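Titin (Homo sapiens, PDB 3LCY) serves as a giant filament of the muscle sarcomere that also carries a serine/threonine kinase, represented here by two tandem A-band immunoglobulin domains. Local coordinates at residues L123-I128 against H157-V162; P101-G106 against V186-D191; V67-Q72 against L95-T100. All coordinates share one frame; numbering follows the deposited sequence.

Contact 1: L123-I128 against H157-V162; sequences LHVMYI and HYTHLV
L123, V125 and T159, L161 face the domain interior from two antiparallel strands, while H124, M126 and Y158, H160 occupy the outer face. The backbones are joined by two hydrogen-bonded pairs, L123 with L161 and V125 with T159; in the second, T159 N reaches V125 O at 3.0 Å. A longer, weak bond from Y127 N to H157 O continues the ladder, and a water bridges the carbonyls of Y127 and H157.

On the buried side the methyl CG2 of T159 lies 3.8 Å from V125 CB, and the CD2 methyls of L123 and L161 meet more distantly at 4.3 Å. T159 OG1 stands anti to its backbone N (chi1 172°), turned to hydrogen bonds with N154 and W137 that satisfy it within the core. The ring of Y127 runs under the neighbouring strand, its CE2 3.3 Å from Y158 N, and its hydroxyl bonds to T155 O.

The outer face is more open but ordered by an aromatic cluster. H124 CE1 sits over the centre of the Y158 ring, 3.4 Å above its plane, although the two rings are oblique, at 44°. Beside it, H124 ND1 and H160 ND1 share a hydrogen bond of 2.9 Å, rim to rim; either may donate, but the other ND1 must then be unprotonated. M126 SD packs against Y158 CB at 3.8 Å and lies obliquely to the Y158 ring, 5.3 Å from its centroid, in a Met-aromatic contact; the Y158 hydroxyl bonds to E153.

This is the B-E pairing of an Ig sandwich: strand 150-154 continues the sheet beyond 158-163, H104 and Q102 bond to the other edge of 121-130, and strands 134-139 and 173-180 pack beneath through W137, M135, V177 and L179.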
ATOM      1  N   LEU A 123      -7.928  19.134   2.195  1.00 29.50           N
ATOM      2  CA  LEU A 123      -8.834  17.998   2.177  1.00 27.05           C
ATOM      3  C   LEU A 123      -7.917  16.787   2.090  1.00 27.42           C
ATOM      4  O   LEU A 123      -7.203  16.608   1.116  1.00 24.30           O
ATOM      5  CB  LEU A 123      -9.776  18.071   0.982  1.00 29.05           C
ATOM      6  CG  LEU A 123     -11.105  18.790   1.205  1.00 30.70           C
ATOM      7  CD1 LEU A 123     -10.954  19.920   2.187  1.00 31.30           C
ATOM      8  CD2 LEU A 123     -11.663  19.299  -0.103  1.00 29.11           C
ATOM      9  N   HIS A 124      -7.947  15.959   3.123  1.00 27.81           N
ATOM     10  CA  HIS A 124      -7.083  14.788   3.215  1.00 28.59           C
ATOM     11  C   HIS A 124      -7.895  13.497   3.152  1.00 29.82           C
ATOM     12  O   HIS A 124      -8.415  13.032   4.165  1.00 32.95           O
ATOM     13  CB  HIS A 124      -6.275  14.851   4.512  1.00 28.40           C
ATOM     14  CG  HIS A 124      -5.249  13.771   4.643  1.00 25.90           C
ATOM     15  ND1 HIS A 124      -4.026  13.822   4.016  1.00 17.18           N
ATOM     16  CD2 HIS A 124      -5.262  12.608   5.345  1.00 23.81           C
ATOM     17  CE1 HIS A 124      -3.328  12.743   4.318  1.00 22.34           C
ATOM     18  NE2 HIS A 124      -4.060  11.990   5.124  1.00 21.93           N
ATOM     19  N   VAL A 125      -7.997  12.921   1.957  1.00 30.97           N
ATOM     20  CA  VAL A 125      -8.839  11.747   1.738  1.00 29.46           C
ATOM     21  C   VAL A 125      -8.054  10.436   1.724  1.00 26.50           C
ATOM     22  O   VAL A 125      -7.232  10.202   0.838  1.00 23.43           O
ATOM     23  CB  VAL A 125      -9.631  11.861   0.418  1.00 30.51           C
ATOM     24  CG1 VAL A 125     -10.543  10.657   0.239  1.00 32.26           C
ATOM     25  CG2 VAL A 125     -10.437  13.147   0.389  1.00 29.12           C
ATOM     26  N   MET A 126      -8.333   9.575   2.692  1.00 27.05           N
ATOM     27  CA  MET A 126      -7.734   8.253   2.746  1.00 26.00           C
ATOM     28  C   MET A 126      -8.527   7.292   1.856  1.00 26.96           C
ATOM     29  O   MET A 126      -9.741   7.319   1.810  1.00 30.20           O
ATOM     30  CB  MET A 126      -7.669   7.743   4.177  1.00 25.17           C
ATOM     31  CG  MET A 126      -6.875   8.607   5.123  1.00 24.46           C
ATOM     32  SD  MET A 126      -5.101   8.587   4.881  1.00 42.78           S
ATOM     33  CE  MET A 126      -4.664   6.966   5.444  1.00 23.31           C
ATOM     34  N   TYR A 127      -7.829   6.444   1.132  1.00 24.49           N
ATOM     35  CA  TYR A 127      -8.492   5.516   0.242  1.00 24.52           C
ATOM     36  C   TYR A 127      -7.839   4.155   0.221  1.00 24.46           C
ATOM     37  O   TYR A 127      -6.709   3.984   0.631  1.00 19.38           O
ATOM     38  CB  TYR A 127      -8.499   6.061  -1.179  1.00 23.63           C
ATOM     39  CG  TYR A 127      -7.173   5.930  -1.858  1.00 26.07           C
ATOM     40  CD1 TYR A 127      -6.846   4.796  -2.563  1.00 25.14           C
ATOM     41  CD2 TYR A 127      -6.231   6.931  -1.771  1.00 22.98           C
ATOM     42  CE1 TYR A 127      -5.641   4.669  -3.155  1.00 20.96           C
ATOM     43  CE2 TYR A 127      -5.023   6.806  -2.376  1.00 20.34           C
ATOM     44  CZ  TYR A 127      -4.740   5.675  -3.065  1.00 20.49           C
ATOM     45  OH  TYR A 127      -3.548   5.537  -3.680  1.00 24.09           O
ATOM     46  N   ILE A 128      -8.586   3.180  -0.261  1.00 26.66           N
ATOM     47  CA  ILE A 128      -8.048   1.862  -0.452  1.00 24.09           C
ATOM     48  C   ILE A 128      -8.168   1.548  -1.934  1.00 22.04           C
ATOM     49  O   ILE A 128      -9.240   1.581  -2.486  1.00 24.13           O
ATOM     50  CB  ILE A 128      -8.801   0.807   0.369  1.00 23.68           C
ATOM     51  CG1 ILE A 128      -8.449   0.934   1.841  1.00 23.44           C
ATOM     52  CG2 ILE A 128      -8.458  -0.568  -0.099  1.00 21.23           C
ATOM     53  CD1 ILE A 128      -9.250   0.057   2.725  1.00 20.57           C
ATOM     54  N   HIS A 157      -1.605   6.065  -0.329  1.00 24.47           N
ATOM     55  CA  HIS A 157      -2.437   5.954   0.864  1.00 24.12           C
ATOM     56  C   HIS A 157      -3.522   7.025   0.923  1.00 26.89           C
ATOM     57  O   HIS A 157      -4.508   6.876   1.644  1.00 30.86           O
ATOM     58  CB  HIS A 157      -1.579   6.004   2.132  1.00 26.22           C
ATOM     59  CG  HIS A 157      -0.767   4.779   2.360  1.00 32.56           C
ATOM     60  ND1 HIS A 157      -1.311   3.506   2.399  1.00 35.09           N
ATOM     61  CD2 HIS A 157       0.565   4.603   2.585  1.00 30.89           C
ATOM     62  CE1 HIS A 157      -0.370   2.621   2.622  1.00 34.64           C
ATOM     63  NE2 HIS A 157       0.788   3.267   2.741  1.00 33.31           N
ATOM     64  N   TYR A 158      -3.345   8.104   0.169  1.00 22.82           N
ATOM     65  CA  TYR A 158      -4.307   9.201   0.204  1.00 21.02           C
ATOM     66  C   TYR A 158      -4.171  10.148  -0.983  1.00 18.56           C
ATOM     67  O   TYR A 158      -3.173  10.129  -1.702  1.00 17.04           O
ATOM     68  CB  TYR A 158      -4.156   9.999   1.505  1.00 23.14           C
ATOM     69  CG  TYR A 158      -2.775  10.589   1.693  1.00 20.99           C
ATOM     70  CD1 TYR A 158      -1.872  10.022   2.582  1.00 18.37           C
ATOM     71  CD2 TYR A 158      -2.370  11.705   0.971  1.00 19.10           C
ATOM     72  CE1 TYR A 158      -0.609  10.553   2.753  1.00 17.30           C
ATOM     73  CE2 TYR A 158      -1.109  12.243   1.133  1.00 20.47           C
ATOM     74  CZ  TYR A 158      -0.231  11.662   2.026  1.00 20.22           C
ATOM     75  OH  TYR A 158       1.029  12.185   2.198  1.00 20.33           O
ATOM     76  N   THR A 159      -5.191  10.979  -1.174  1.00 19.95           N
ATOM     77  CA  THR A 159      -5.115  12.091  -2.105  1.00 19.10           C
ATOM     78  C   THR A 159      -5.344  13.387  -1.330  1.00 22.47           C
ATOM     79  O   THR A 159      -6.376  13.562  -0.680  1.00 20.32           O
ATOM     80  CB  THR A 159      -6.138  11.951  -3.246  1.00 18.39           C
ATOM     81  OG1 THR A 159      -6.153  13.151  -4.027  1.00 21.65           O
ATOM     82  CG2 THR A 159      -7.528  11.687  -2.690  1.00 17.91           C
ATOM     83  N   HIS A 160      -4.364  14.283  -1.385  1.00 25.81           N
ATOM     84  CA  HIS A 160      -4.367  15.468  -0.536  1.00 27.16           C
ATOM     85  C   HIS A 160      -4.493  16.755  -1.343  1.00 27.24           C
ATOM     86  O   HIS A 160      -3.595  17.109  -2.104  1.00 26.46           O
ATOM     87  CB  HIS A 160      -3.096  15.503   0.318  1.00 28.90           C
ATOM     88  CG  HIS A 160      -3.107  16.558   1.379  1.00 33.40           C
ATOM     89  ND1 HIS A 160      -3.529  16.317   2.664  1.00 35.93           N
ATOM     90  CD2 HIS A 160      -2.746  17.868   1.340  1.00 36.54           C
ATOM     91  CE1 HIS A 160      -3.428  17.427   3.379  1.00 36.65           C
ATOM     92  NE2 HIS A 160      -2.957  18.378   2.595  1.00 37.22           N
ATOM     93  N   LEU A 161      -5.613  17.450  -1.170  1.00 24.27           N
ATOM     94  CA  LEU A 161      -5.845  18.718  -1.853  1.00 21.30           C
ATOM     95  C   LEU A 161      -5.681  19.893  -0.896  1.00 25.65           C
ATOM     96  O   LEU A 161      -6.366  19.973   0.123  1.00 27.72           O
ATOM     97  CB  LEU A 161      -7.243  18.751  -2.475  1.00 23.42           C
ATOM     98  CG  LEU A 161      -7.702  20.098  -3.045  1.00 24.48           C
ATOM     99  CD1 LEU A 161      -6.831  20.511  -4.220  1.00 26.11           C
ATOM    100  CD2 LEU A 161      -9.163  20.046  -3.459  1.00 22.72           C
ATOM    101  N   VAL A 162      -4.826  20.817  -1.260  1.00 22.11           N
ATOM    102  CA  VAL A 162      -4.641  22.035  -0.511  1.00 24.20           C
ATOM    103  C   VAL A 162      -5.011  23.331  -1.270  1.00 26.89           C
ATOM    104  O   VAL A 162      -4.560  23.602  -2.325  1.00 30.89           O
ATOM    105  CB  VAL A 162      -3.239  22.071   0.148  1.00 25.17           C
ATOM    106  CG1 VAL A 162      -2.231  21.622  -0.731  1.00 24.24           C
ATOM    107  CG2 VAL A 162      -2.896  23.373   0.585  1.00 28.54           C
TER
HETATM  108  O   HOH W   1      -5.470   4.735   3.257  1.00 29.60           O

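Contact 2: P101-G106 against V186-D191; sequences PQFHPG and VDAILD
The ring of F103 and the methyls of V186 and A188 meet between two strands that run in nearly the same direction, 26° apart, with axes 6.9 Å from each other at closest approach. V186 CG1 lies 4.2 Å from the centroid of the F103 ring, off-centre, in a CH-pi contact; its CG2 comes close to the ring at CD2 and CE2. A188 CB meets the ring at CE2, 3.5 Å away, and near CZ. V186 CG1 also touches P101, at 4.0 Å from its CB.

With V186 CG1 between its backbone N and carbonyl carbon (chi1 74°), this one methyl lies against both the proline and the phenylalanine. Behind these groups, strand 101-103 and the residue after it are held by backbone hydrogen bonds of Q102 with I128 and H104 with M126, and strand 186-191 by those of V186 with L179 and A188 with V177. V125, V177, L179 and L109 add to the surroundings of F103, and L109 also touches A188.

The side chains that meet across the two segments are apolar, and their backbones exchange no hydrogen bonds. The direct contact between the two strands, one in each sheet of the Ig sandwich, therefore rests on dispersion and on the burial of apolar surface, while hydrogen bonds to the neighbouring strands hold each in place.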
ATOM      1  N   PRO A 101     -10.913   0.403  -6.222  1.00 25.85           N
ATOM      2  CA  PRO A 101     -10.858   1.691  -5.528  1.00 24.27           C
ATOM      3  C   PRO A 101     -12.014   1.845  -4.548  1.00 26.91           C
ATOM      4  O   PRO A 101     -13.163   1.565  -4.892  1.00 26.88           O
ATOM      5  CB  PRO A 101     -10.978   2.700  -6.669  1.00 26.68           C
ATOM      6  CG  PRO A 101     -10.377   1.996  -7.838  1.00 27.92           C
ATOM      7  CD  PRO A 101     -10.756   0.552  -7.678  1.00 26.01           C
ATOM      8  N   GLN A 102     -11.700   2.281  -3.334  1.00 29.17           N
ATOM      9  CA  GLN A 102     -12.683   2.386  -2.266  1.00 30.04           C
ATOM     10  C   GLN A 102     -12.229   3.414  -1.242  1.00 33.11           C
ATOM     11  O   GLN A 102     -11.097   3.362  -0.764  1.00 36.95           O
ATOM     12  CB  GLN A 102     -12.856   1.030  -1.580  1.00 32.47           C
ATOM     13  CG  GLN A 102     -13.573   1.093  -0.241  1.00 38.27           C
ATOM     14  CD  GLN A 102     -13.379  -0.167   0.585  1.00 44.74           C
ATOM     15  OE1 GLN A 102     -12.526  -1.001   0.277  1.00 45.45           O
ATOM     16  NE2 GLN A 102     -14.168  -0.307   1.643  1.00 46.92           N
ATOM     17  N   PHE A 103     -13.108   4.350  -0.903  1.00 26.52           N
ATOM     18  CA  PHE A 103     -12.783   5.326   0.125  1.00 25.85           C
ATOM     19  C   PHE A 103     -12.643   4.635   1.475  1.00 26.28           C
ATOM     20  O   PHE A 103     -13.453   3.783   1.840  1.00 28.44           O
ATOM     21  CB  PHE A 103     -13.814   6.453   0.170  1.00 24.49           C
ATOM     22  CG  PHE A 103     -13.787   7.339  -1.043  1.00 26.35           C
ATOM     23  CD1 PHE A 103     -12.709   8.179  -1.277  1.00 23.04           C
ATOM     24  CD2 PHE A 103     -14.836   7.333  -1.949  1.00 27.93           C
ATOM     25  CE1 PHE A 103     -12.676   8.994  -2.392  1.00 26.26           C
ATOM     26  CE2 PHE A 103     -14.810   8.148  -3.064  1.00 27.09           C
ATOM     27  CZ  PHE A 103     -13.728   8.980  -3.286  1.00 29.44           C
ATOM     28  N   HIS A 104     -11.600   5.010   2.206  1.00 27.60           N
ATOM     29  CA  HIS A 104     -11.207   4.297   3.414  1.00 35.76           C
ATOM     30  C   HIS A 104     -12.262   4.332   4.516  1.00 39.52           C
ATOM     31  O   HIS A 104     -12.571   5.396   5.054  1.00 40.05           O
ATOM     32  CB  HIS A 104      -9.882   4.852   3.949  1.00 36.95           C
ATOM     33  CG  HIS A 104      -9.108   3.872   4.777  1.00 39.63           C
ATOM     34  ND1 HIS A 104      -9.613   3.304   5.926  1.00 38.59           N
ATOM     35  CD2 HIS A 104      -7.863   3.362   4.622  1.00 39.83           C
ATOM     36  CE1 HIS A 104      -8.716   2.483   6.441  1.00 37.08           C
ATOM     37  NE2 HIS A 104      -7.644   2.501   5.671  1.00 38.40           N
ATOM     38  N   PRO A 105     -12.814   3.156   4.858  1.00 41.43           N
ATOM     39  CA  PRO A 105     -13.632   3.027   6.068  1.00 44.76           C
ATOM     40  C   PRO A 105     -12.722   3.043   7.291  1.00 50.94           C
ATOM     41  O   PRO A 105     -11.763   2.273   7.355  1.00 56.17           O
ATOM     42  CB  PRO A 105     -14.285   1.653   5.906  1.00 41.99           C
ATOM     43  CG  PRO A 105     -13.333   0.884   5.058  1.00 39.86           C
ATOM     44  CD  PRO A 105     -12.695   1.882   4.127  1.00 38.81           C
ATOM     45  N   GLY A 106     -13.015   3.921   8.242  1.00 51.38           N
ATOM     46  CA  GLY A 106     -12.118   4.159   9.357  1.00 48.55           C
ATOM     47  C   GLY A 106     -11.710   5.617   9.349  1.00 48.16           C
ATOM     48  O   GLY A 106     -11.207   6.153  10.338  1.00 49.78           O
ATOM     49  N   VAL A 186     -14.547   4.935  -8.214  1.00 26.31           N
ATOM     50  CA  VAL A 186     -15.403   5.406  -7.132  1.00 24.46           C
ATOM     51  C   VAL A 186     -15.208   6.908  -6.966  1.00 25.68           C
ATOM     52  O   VAL A 186     -14.160   7.448  -7.325  1.00 25.96           O
ATOM     53  CB  VAL A 186     -15.095   4.693  -5.800  1.00 24.40           C
ATOM     54  CG1 VAL A 186     -13.784   5.198  -5.219  1.00 20.19           C
ATOM     55  CG2 VAL A 186     -16.235   4.902  -4.810  1.00 24.53           C
ATOM     56  N   ASP A 187     -16.222   7.585  -6.440  1.00 26.70           N
ATOM     57  CA  ASP A 187     -16.131   9.025  -6.238  1.00 31.85           C
ATOM     58  C   ASP A 187     -16.947   9.480  -5.036  1.00 31.31           C
ATOM     59  O   ASP A 187     -17.856   8.784  -4.582  1.00 32.05           O
ATOM     60  CB  ASP A 187     -16.574   9.780  -7.495  1.00 35.25           C
ATOM     61  CG  ASP A 187     -18.068   9.695  -7.733  1.00 44.64           C
ATOM     62  OD1 ASP A 187     -18.826  10.367  -7.003  1.00 48.93           O
ATOM     63  OD2 ASP A 187     -18.486   8.966  -8.657  1.00 48.25           O
ATOM     64  N   ALA A 188     -16.607  10.656  -4.522  1.00 29.07           N
ATOM     65  CA  ALA A 188     -17.324  11.239  -3.398  1.00 28.86           C
ATOM     66  C   ALA A 188     -17.456  12.742  -3.597  1.00 27.38           C
ATOM     67  O   ALA A 188     -16.569  13.382  -4.159  1.00 26.78           O
ATOM     68  CB  ALA A 188     -16.606  10.934  -2.095  1.00 28.61           C
ATOM     69  N   ILE A 189     -18.570  13.303  -3.144  1.00 30.51           N
ATOM     70  CA  ILE A 189     -18.807  14.734  -3.285  1.00 34.70           C
ATOM     71  C   ILE A 189     -18.708  15.458  -1.946  1.00 35.97           C
ATOM     72  O   ILE A 189     -19.402  15.119  -0.987  1.00 37.32           O
ATOM     73  CB  ILE A 189     -20.171  15.021  -3.939  1.00 32.37           C
ATOM     74  CG1 ILE A 189     -20.141  14.616  -5.414  1.00 32.71           C
ATOM     75  CG2 ILE A 189     -20.530  16.490  -3.798  1.00 28.70           C
ATOM     76  CD1 ILE A 189     -21.424  14.911  -6.160  1.00 37.40           C
ATOM     77  N   LEU A 190     -17.833  16.456  -1.892  1.00 34.51           N
ATOM     78  CA  LEU A 190     -17.617  17.229  -0.676  1.00 34.66           C
ATOM     79  C   LEU A 190     -18.159  18.641  -0.845  1.00 35.94           C
ATOM     80  O   LEU A 190     -17.754  19.365  -1.755  1.00 34.14           O
ATOM     81  CB  LEU A 190     -16.126  17.287  -0.328  1.00 31.38           C
ATOM     82  CG  LEU A 190     -15.367  15.981  -0.075  1.00 32.76           C
ATOM     83  CD1 LEU A 190     -15.239  15.150  -1.340  1.00 29.20           C
ATOM     84  CD2 LEU A 190     -13.991  16.285   0.490  1.00 35.20           C
ATOM     85  N   ASP A 191     -19.078  19.029   0.032  1.00 36.54           N
ATOM     86  CA  ASP A 191     -19.653  20.365  -0.014  1.00 38.65           C
ATOM     87  C   ASP A 191     -18.812  21.326   0.820  1.00 36.59           C
ATOM     88  O   ASP A 191     -18.746  21.207   2.042  1.00 38.78           O
ATOM     89  CB  ASP A 191     -21.093  20.349   0.496  1.00 44.71           C
ATOM     90  CG  ASP A 191     -21.874  21.569   0.062  1.00 53.04           C
ATOM     91  OD1 ASP A 191     -21.576  22.108  -1.027  1.00 55.29           O
ATOM     92  OD2 ASP A 191     -22.787  21.988   0.803  1.00 58.24           O
TER

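Contact 3: V67-Q72 against L95-T100; sequences VMTEEQ and LLLQAT
T69 and L97 lie alongside each other in opposite directions, the methyl CG2 of the threonine 4.1 Å from CD2 of the leucine. Against L95 the same methyl meets a side chain that crosses it obliquely, with T69 CG2 to L95 CD2 at 4.0 Å. One threonine methyl thus touches a branch of each of two leucines spaced two residues apart on one strand.

The orientation of T69 separates its two branches. OG1 is placed between the backbone N and the carbonyl carbon (chi1 72°), where it bonds to G22 N and E23 O, whereas CG2 is anti to the carbonyl carbon and turned to the leucines.

L97 uses its two methyls differently. With chi2 at -179° its CD1 extends to the backbone that follows T69, lying 3.7 Å from Q72 O and 3.8 Å from E71 O, while CD2 remains with the threonine. The side chain of Q72 leads elsewhere: its OE1 accepts a hydrogen bond from G129 N of the second Ig domain.

These are van der Waals contacts across the buried end of the first Ig sandwich. T69 follows strand 62-68, which pairs with 24-34 and 54-58 in one sheet; L95 and L97 belong to strand 88-103 of the other, next to 17-20 and 76-83. L95 also touches A25, and L97 touches E75 and R130, the latter on strand 121-130 of the following domain.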
ATOM      1  N   VAL A  67       1.029 -14.973   3.771  1.00 23.89           N
ATOM      2  CA  VAL A  67       0.590 -13.754   4.416  1.00 24.41           C
ATOM      3  C   VAL A  67      -0.904 -13.608   4.239  1.00 25.19           C
ATOM      4  O   VAL A  67      -1.404 -13.639   3.125  1.00 26.67           O
ATOM      5  CB  VAL A  67       1.265 -12.517   3.804  1.00 24.53           C
ATOM      6  CG1 VAL A  67       0.762 -11.247   4.470  1.00 20.94           C
ATOM      7  CG2 VAL A  67       2.771 -12.623   3.907  1.00 22.65           C
ATOM      8  N   MET A  68      -1.618 -13.447   5.343  1.00 22.24           N
ATOM      9  CA  MET A  68      -3.047 -13.271   5.258  1.00 23.01           C
ATOM     10  C   MET A  68      -3.157 -11.770   5.243  1.00 24.40           C
ATOM     11  O   MET A  68      -3.068 -11.119   6.273  1.00 29.60           O
ATOM     12  CB  MET A  68      -3.741 -13.859   6.478  1.00 19.93           C
ATOM     13  CG  MET A  68      -3.357 -15.288   6.778  1.00 19.92           C
ATOM     14  SD  MET A  68      -3.544 -16.400   5.388  1.00 31.47           S
ATOM     15  CE  MET A  68      -5.300 -16.321   5.113  1.00 30.60           C
ATOM     16  N   THR A  69      -3.348 -11.223   4.057  1.00 22.93           N
ATOM     17  CA  THR A  69      -3.426  -9.824   3.903  1.00 25.51           C
ATOM     18  C   THR A  69      -4.646  -9.204   4.498  1.00 28.04           C
ATOM     19  O   THR A  69      -5.692  -9.696   4.376  1.00 26.70           O
ATOM     20  CB  THR A  69      -3.265  -9.457   2.452  1.00 25.12           C
ATOM     21  OG1 THR A  69      -4.423  -9.820   1.721  1.00 29.14           O
ATOM     22  CG2 THR A  69      -2.123 -10.156   1.902  1.00 16.85           C
ATOM     23  N   GLU A  70      -4.461  -8.099   5.179  1.00 30.42           N
ATOM     24  CA  GLU A  70      -5.547  -7.402   5.764  1.00 30.63           C
ATOM     25  C   GLU A  70      -5.554  -5.955   5.382  1.00 29.54           C
ATOM     26  O   GLU A  70      -6.564  -5.357   5.308  1.00 29.81           O
ATOM     27  CB  GLU A  70      -5.491  -7.532   7.264  1.00 37.71           C
ATOM     28  CG  GLU A  70      -4.119  -7.472   7.826  1.00 45.45           C
ATOM     29  CD  GLU A  70      -4.074  -7.282   9.309  1.00 50.63           C
ATOM     30  OE1 GLU A  70      -5.114  -7.213   9.923  1.00 56.91           O
ATOM     31  OE2 GLU A  70      -3.000  -7.199   9.880  1.00 47.59           O
ATOM     32  N   GLU A  71      -4.387  -5.407   5.142  1.00 30.04           N
ATOM     33  CA  GLU A  71      -4.220  -3.995   4.892  1.00 29.37           C
ATOM     34  C   GLU A  71      -3.232  -3.716   3.811  1.00 28.48           C
ATOM     35  O   GLU A  71      -2.453  -4.515   3.477  1.00 27.00           O
ATOM     36  CB  GLU A  71      -3.831  -3.263   6.169  1.00 30.20           C
ATOM     37  CG  GLU A  71      -2.479  -3.611   6.673  1.00 35.39           C
ATOM     38  CD  GLU A  71      -2.051  -2.864   7.879  1.00 41.79           C
ATOM     39  OE1 GLU A  71      -2.790  -2.047   8.369  1.00 47.37           O
ATOM     40  OE2 GLU A  71      -0.963  -3.103   8.362  1.00 41.12           O
ATOM     41  N   GLN A  72      -3.297  -2.532   3.261  1.00 32.59           N
ATOM     42  CA  GLN A  72      -2.455  -2.114   2.175  1.00 30.21           C
ATOM     43  C   GLN A  72      -0.999  -2.176   2.483  1.00 27.25           C
ATOM     44  O   GLN A  72      -0.218  -2.372   1.643  1.00 27.61           O
ATOM     45  CB  GLN A  72      -2.842  -0.730   1.701  1.00 27.59           C
ATOM     46  CG  GLN A  72      -3.800  -0.774   0.608  1.00 30.04           C
ATOM     47  CD  GLN A  72      -4.350   0.542   0.227  1.00 34.03           C
ATOM     48  OE1 GLN A  72      -4.870   0.701  -0.833  1.00 36.49           O
ATOM     49  NE2 GLN A  72      -4.241   1.481   1.078  1.00 33.57           N
ATOM     50  N   LEU A  95       5.153  -8.287  -2.878  1.00 28.01           N
ATOM     51  CA  LEU A  95       3.753  -8.684  -2.904  1.00 21.60           C
ATOM     52  C   LEU A  95       2.908  -7.548  -3.463  1.00 26.24           C
ATOM     53  O   LEU A  95       2.901  -6.444  -2.921  1.00 32.91           O
ATOM     54  CB  LEU A  95       3.273  -9.053  -1.499  1.00 22.66           C
ATOM     55  CG  LEU A  95       1.779  -9.347  -1.350  1.00 28.31           C
ATOM     56  CD1 LEU A  95       1.345 -10.433  -2.322  1.00 25.25           C
ATOM     57  CD2 LEU A  95       1.439  -9.731   0.084  1.00 28.04           C
ATOM     58  N   LEU A  96       2.211  -7.818  -4.561  1.00 27.90           N
ATOM     59  CA  LEU A  96       1.340  -6.822  -5.171  1.00 28.76           C
ATOM     60  C   LEU A  96      -0.115  -7.118  -4.830  1.00 32.00           C
ATOM     61  O   LEU A  96      -0.598  -8.230  -5.038  1.00 35.65           O
ATOM     62  CB  LEU A  96       1.535  -6.780  -6.690  1.00 23.84           C
ATOM     63  CG  LEU A  96       2.824  -6.151  -7.229  1.00 25.04           C
ATOM     64  CD1 LEU A  96       4.056  -6.904  -6.751  1.00 22.73           C
ATOM     65  CD2 LEU A  96       2.790  -6.099  -8.745  1.00 26.18           C
ATOM     66  N   LEU A  97      -0.809  -6.118  -4.302  1.00 27.28           N
ATOM     67  CA  LEU A  97      -2.194  -6.294  -3.893  1.00 25.66           C
ATOM     68  C   LEU A  97      -3.167  -5.942  -5.011  1.00 23.50           C
ATOM     69  O   LEU A  97      -2.824  -5.215  -5.945  1.00 20.99           O
ATOM     70  CB  LEU A  97      -2.503  -5.449  -2.657  1.00 28.02           C
ATOM     71  CG  LEU A  97      -1.685  -5.759  -1.404  1.00 30.05           C
ATOM     72  CD1 LEU A  97      -2.113  -4.856  -0.260  1.00 32.91           C
ATOM     73  CD2 LEU A  97      -1.827  -7.221  -1.014  1.00 28.91           C
ATOM     74  N   GLN A  98      -4.381  -6.468  -4.903  1.00 19.82           N
ATOM     75  CA  GLN A  98      -5.452  -6.141  -5.831  1.00 24.64           C
ATOM     76  C   GLN A  98      -6.690  -5.705  -5.056  1.00 23.42           C
ATOM     77  O   GLN A  98      -7.179  -6.433  -4.191  1.00 26.97           O
ATOM     78  CB  GLN A  98      -5.781  -7.339  -6.722  1.00 29.86           C
ATOM     79  CG  GLN A  98      -4.650  -7.762  -7.639  1.00 33.54           C
ATOM     80  CD  GLN A  98      -4.970  -9.026  -8.409  1.00 35.82           C
ATOM     81  OE1 GLN A  98      -4.072  -9.726  -8.872  1.00 38.77           O
ATOM     82  NE2 GLN A  98      -6.257  -9.326  -8.546  1.00 32.96           N
ATOM     83  N   ALA A  99      -7.188  -4.512  -5.360  1.00 23.83           N
ATOM     84  CA  ALA A  99      -8.356  -3.983  -4.670  1.00 25.73           C
ATOM     85  C   ALA A  99      -9.036  -2.904  -5.500  1.00 25.55           C
ATOM     86  O   ALA A  99      -8.385  -1.976  -5.983  1.00 28.16           O
ATOM     87  CB  ALA A  99      -7.965  -3.438  -3.305  1.00 26.18           C
ATOM     88  N   THR A 100     -10.347  -3.034  -5.670  1.00 27.22           N
ATOM     89  CA  THR A 100     -11.118  -2.024  -6.376  1.00 32.57           C
ATOM     90  C   THR A 100     -11.100  -0.745  -5.556  1.00 32.21           C
ATOM     91  O   THR A 100     -11.240  -0.792  -4.334  1.00 35.00           O
ATOM     92  CB  THR A 100     -12.574  -2.468  -6.579  1.00 35.95           C
ATOM     93  OG1 THR A 100     -13.245  -2.502  -5.313  1.00 36.54           O
ATOM     94  CG2 THR A 100     -12.623  -3.849  -7.212  1.00 41.76           C
TER

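Overall arrangement
Strand 88-103 is shared by contacts 2 and 3 and pairs with strand 121-130 of contact 1: it supplies L95-T100 to contact 3 in the first Ig domain and then runs on into P101-F103 of contact 2 in the second. Contacts 1 and 2 have centres about 9 Å apart and share a sheet, through probable hydrogen bonds from I128 N to Q102 O (2.6 Å) and from H104 N to M126 O (3.0 Å), and through V125 CG1 against F103 CD1 (3.6 Å). The centre of contact 3 is about 19 Å from each of the others. It nevertheless reaches contact 1 across the domain junction, where Q72 OE1 lies 3.4 Å from I128 CA.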